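Local coordinates for protein acyl-coenzyme A oxidase acox-1.2 (Caenorhabditis elegans, PDB 5K3J) that catalyses the FAD-dependent first step of peroxisomal beta-oxidation, desaturating the CoA-linked five-carbon side chain of ascaroside pheromones and reducing oxygen to hydrogen peroxide, at residues A[162-167]-A[203-208]. Numbering follows the deposited sequence.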
ATOM      1  N   GLU A 162     -19.162  -4.848 -24.650  1.00 27.49           N
ATOM      2  CA  GLU A 162     -19.879  -5.909 -25.356  1.00 26.99           C
ATOM      3  C   GLU A 162     -21.382  -5.928 -25.057  1.00 26.05           C
ATOM      4  O   GLU A 162     -22.129  -6.706 -25.651  1.00 26.19           O
ATOM      5  CB  GLU A 162     -19.260  -7.268 -25.013  1.00 25.61           C
ATOM      6  CG  GLU A 162     -17.736  -7.302 -25.087  1.00 26.10           C
ATOM      7  CD  GLU A 162     -17.163  -8.628 -24.616  1.00 29.11           C
ATOM      8  OE1 GLU A 162     -17.393  -9.653 -25.291  1.00 30.18           O
ATOM      9  OE2 GLU A 162     -16.480  -8.646 -23.571  1.00 30.55           O
ATOM     10  N   THR A 163     -21.822  -5.081 -24.131  1.00 23.03           N
ATOM     11  CA  THR A 163     -23.243  -4.980 -23.814  1.00 21.28           C
ATOM     12  C   THR A 163     -23.946  -4.156 -24.882  1.00 21.73           C
ATOM     13  O   THR A 163     -23.623  -2.984 -25.080  1.00 21.01           O
ATOM     14  CB  THR A 163     -23.488  -4.334 -22.438  1.00 19.45           C
ATOM     15  OG1 THR A 163     -22.765  -5.056 -21.432  1.00 18.46           O
ATOM     16  CG2 THR A 163     -24.975  -4.331 -22.113  1.00 19.38           C
ATOM     17  N   THR A 164     -24.906  -4.766 -25.570  1.00 30.68           N
ATOM     18  CA  THR A 164     -25.573  -4.107 -26.684  1.00 29.44           C
ATOM     19  C   THR A 164     -26.888  -3.446 -26.297  1.00 30.59           C
ATOM     20  O   THR A 164     -27.550  -3.851 -25.338  1.00 33.20           O
ATOM     21  CB  THR A 164     -25.866  -5.100 -27.830  1.00 30.28           C
ATOM     22  OG1 THR A 164     -26.898  -6.007 -27.423  1.00 30.98           O
ATOM     23  CG2 THR A 164     -24.625  -5.886 -28.180  1.00 29.00           C
ATOM     24  N   ALA A 165     -27.259  -2.429 -27.064  1.00 34.72           N
ATOM     25  CA  ALA A 165     -28.558  -1.790 -26.929  1.00 38.64           C
ATOM     26  C   ALA A 165     -29.186  -1.653 -28.310  1.00 39.83           C
ATOM     27  O   ALA A 165     -28.874  -0.724 -29.061  1.00 42.18           O
ATOM     28  CB  ALA A 165     -28.430  -0.444 -26.263  1.00 37.25           C
ATOM     29  N   VAL A 166     -30.061  -2.597 -28.638  1.00 31.98           N
ATOM     30  CA  VAL A 166     -30.677  -2.675 -29.956  1.00 35.30           C
ATOM     31  C   VAL A 166     -32.085  -2.101 -29.960  1.00 36.85           C
ATOM     32  O   VAL A 166     -32.945  -2.527 -29.189  1.00 34.78           O
ATOM     33  CB  VAL A 166     -30.728  -4.136 -30.457  1.00 36.11           C
ATOM     34  CG1 VAL A 166     -31.736  -4.282 -31.595  1.00 35.90           C
ATOM     35  CG2 VAL A 166     -29.345  -4.604 -30.887  1.00 34.54           C
ATOM     36  N   TYR A 167     -32.324  -1.138 -30.841  1.00 49.17           N
ATOM     37  CA  TYR A 167     -33.644  -0.543 -30.939  1.00 54.26           C
ATOM     38  C   TYR A 167     -34.551  -1.339 -31.876  1.00 54.84           C
ATOM     39  O   TYR A 167     -34.208  -1.605 -33.030  1.00 52.46           O
ATOM     40  CB  TYR A 167     -33.545   0.907 -31.406  1.00 55.67           C
ATOM     41  CG  TYR A 167     -34.854   1.650 -31.303  1.00 56.53           C
ATOM     42  CD1 TYR A 167     -35.598   1.615 -30.132  1.00 61.98           C
ATOM     43  CD2 TYR A 167     -35.347   2.384 -32.372  1.00 62.46           C
ATOM     44  CE1 TYR A 167     -36.798   2.285 -30.027  1.00 60.50           C
ATOM     45  CE2 TYR A 167     -36.547   3.060 -32.277  1.00 64.25           C
ATOM     46  CZ  TYR A 167     -37.269   3.007 -31.102  1.00 62.24           C
ATOM     47  OH  TYR A 167     -38.467   3.679 -31.001  1.00 61.83           O
ATOM     48  N   GLU A 203     -23.588  -0.227 -25.821  1.00 36.24           N
ATOM     49  CA  GLU A 203     -23.348   0.192 -27.192  1.00 37.61           C
ATOM     50  C   GLU A 203     -24.671   0.343 -27.939  1.00 34.68           C
ATOM     51  O   GLU A 203     -25.477  -0.585 -27.984  1.00 30.38           O
ATOM     52  CB  GLU A 203     -22.445  -0.816 -27.897  1.00 38.95           C
ATOM     53  CG  GLU A 203     -22.053  -0.427 -29.305  1.00 41.75           C
ATOM     54  CD  GLU A 203     -21.046   0.709 -29.337  1.00 44.82           C
ATOM     55  OE1 GLU A 203     -20.276   0.851 -28.362  1.00 48.45           O
ATOM     56  OE2 GLU A 203     -21.028   1.463 -30.333  1.00 45.39           O
ATOM     57  N   LEU A 204     -24.894   1.517 -28.523  1.00 34.27           N
ATOM     58  CA  LEU A 204     -26.168   1.815 -29.176  1.00 36.58           C
ATOM     59  C   LEU A 204     -26.203   1.299 -30.611  1.00 40.32           C
ATOM     60  O   LEU A 204     -25.342   1.629 -31.426  1.00 42.59           O
ATOM     61  CB  LEU A 204     -26.441   3.319 -29.153  1.00 36.57           C
ATOM     62  CG  LEU A 204     -27.720   3.772 -29.854  1.00 33.77           C
ATOM     63  CD1 LEU A 204     -28.936   2.995 -29.361  1.00 34.27           C
ATOM     64  CD2 LEU A 204     -27.927   5.271 -29.674  1.00 33.04           C
ATOM     65  N   ILE A 205     -27.212   0.485 -30.909  1.00 43.84           N
ATOM     66  CA  ILE A 205     -27.363  -0.116 -32.231  1.00 45.47           C
ATOM     67  C   ILE A 205     -28.720   0.206 -32.854  1.00 45.82           C
ATOM     68  O   ILE A 205     -29.765  -0.104 -32.284  1.00 47.63           O
ATOM     69  CB  ILE A 205     -27.196  -1.646 -32.167  1.00 46.85           C
ATOM     70  CG1 ILE A 205     -25.833  -2.017 -31.577  1.00 47.91           C
ATOM     71  CG2 ILE A 205     -27.369  -2.259 -33.547  1.00 46.76           C
ATOM     72  CD1 ILE A 205     -25.635  -3.511 -31.379  1.00 44.66           C
ATOM     73  N   ILE A 206     -28.699   0.822 -34.032  1.00 63.99           N
ATOM     74  CA  ILE A 206     -29.926   1.176 -34.742  1.00 69.91           C
ATOM     75  C   ILE A 206     -29.915   0.560 -36.143  1.00 73.28           C
ATOM     76  O   ILE A 206     -29.243   1.067 -37.046  1.00 72.62           O
ATOM     77  CB  ILE A 206     -30.096   2.714 -34.810  1.00 74.42           C
ATOM     78  CG1 ILE A 206     -30.433   3.264 -33.421  1.00 72.42           C
ATOM     79  CG2 ILE A 206     -31.177   3.111 -35.806  1.00 75.82           C
ATOM     80  CD1 ILE A 206     -30.227   4.757 -33.278  1.00 70.08           C
ATOM     81  N   LYS A 207     -30.657  -0.541 -36.293  1.00 73.21           N
ATOM     82  CA  LYS A 207     -30.699  -1.357 -37.514  1.00 74.07           C
ATOM     83  C   LYS A 207     -29.323  -1.452 -38.168  1.00 72.24           C
ATOM     84  O   LYS A 207     -29.078  -0.866 -39.224  1.00 71.22           O
ATOM     85  CB  LYS A 207     -31.731  -0.800 -38.499  1.00 78.50           C
ATOM     86  CG  LYS A 207     -33.116  -0.590 -37.893  1.00 83.03           C
ATOM     87  CD  LYS A 207     -33.673  -1.872 -37.279  1.00 86.89           C
ATOM     88  CE  LYS A 207     -35.039  -1.642 -36.641  1.00 86.39           C
ATOM     89  NZ  LYS A 207     -35.599  -2.893 -36.051  1.00 82.04           N
ATOM     90  N   ARG A 208     -28.457  -2.233 -37.527  1.00 59.22           N
ATOM     91  CA  ARG A 208     -27.000  -2.143 -37.649  1.00 64.29           C
ATOM     92  C   ARG A 208     -26.498  -0.764 -38.052  1.00 61.08           C
ATOM     93  O   ARG A 208     -26.177  -0.503 -39.213  1.00 60.79           O
ATOM     94  CB  ARG A 208     -26.437  -3.188 -38.617  1.00 73.35           C
ATOM     95  CG  ARG A 208     -25.039  -3.690 -38.183  1.00 79.24           C
ATOM     96  CD  ARG A 208     -23.937  -2.624 -38.355  1.00 79.13           C
ATOM     97  NE  ARG A 208     -22.983  -2.576 -37.245  1.00 78.61           N
ATOM     98  CZ  ARG A 208     -21.693  -2.891 -37.353  1.00 74.22           C
ATOM     99  NH1 ARG A 208     -21.198  -3.283 -38.521  1.00 69.78           N
ATOM    100  NH2 ARG A 208     -20.893  -2.814 -36.295  1.00 71.85           N
TER
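I205 lies against T164 and V166 on one face of a parallel strand pair, its side chain crossing both obliquely. With CG1 beside its own backbone N (chi1 -58°), I205 brings CD1 to 3.9 Å from T164 CB and an equal 3.9 Å from V166 CG2, so the methyl bridges two residues of the facing strand. An alanine here removes CG1, CG2 and CD1 and would probably open a gap beside T164 and V166. The two backbones are laced by four hydrogen bonds: T163 O accepts from E203 N, E203 O from A165 N, A165 O from I205 N, and I205 O from Y167 N in a nearly straight bond (166° at the hydrogen). The I205 face is partly open to solvent, whereas A165 and L204 on the opposite face are buried, with F216 and F174 packing on them respectively. Contact between the segments thins towards Y167, whose CB is 4.4 Å from I206 CG1; its ring meets F174, its hydroxyl bonds A272 O, and exposed, poorly ordered K207 merely passes near Y167 O. Antiparallel strands 173-177 and 210-219 flank the pair, a parallel pairing within the mixed sheet of the beta-domain characteristic of the acyl-CoA oxidase and dehydrogenase fold.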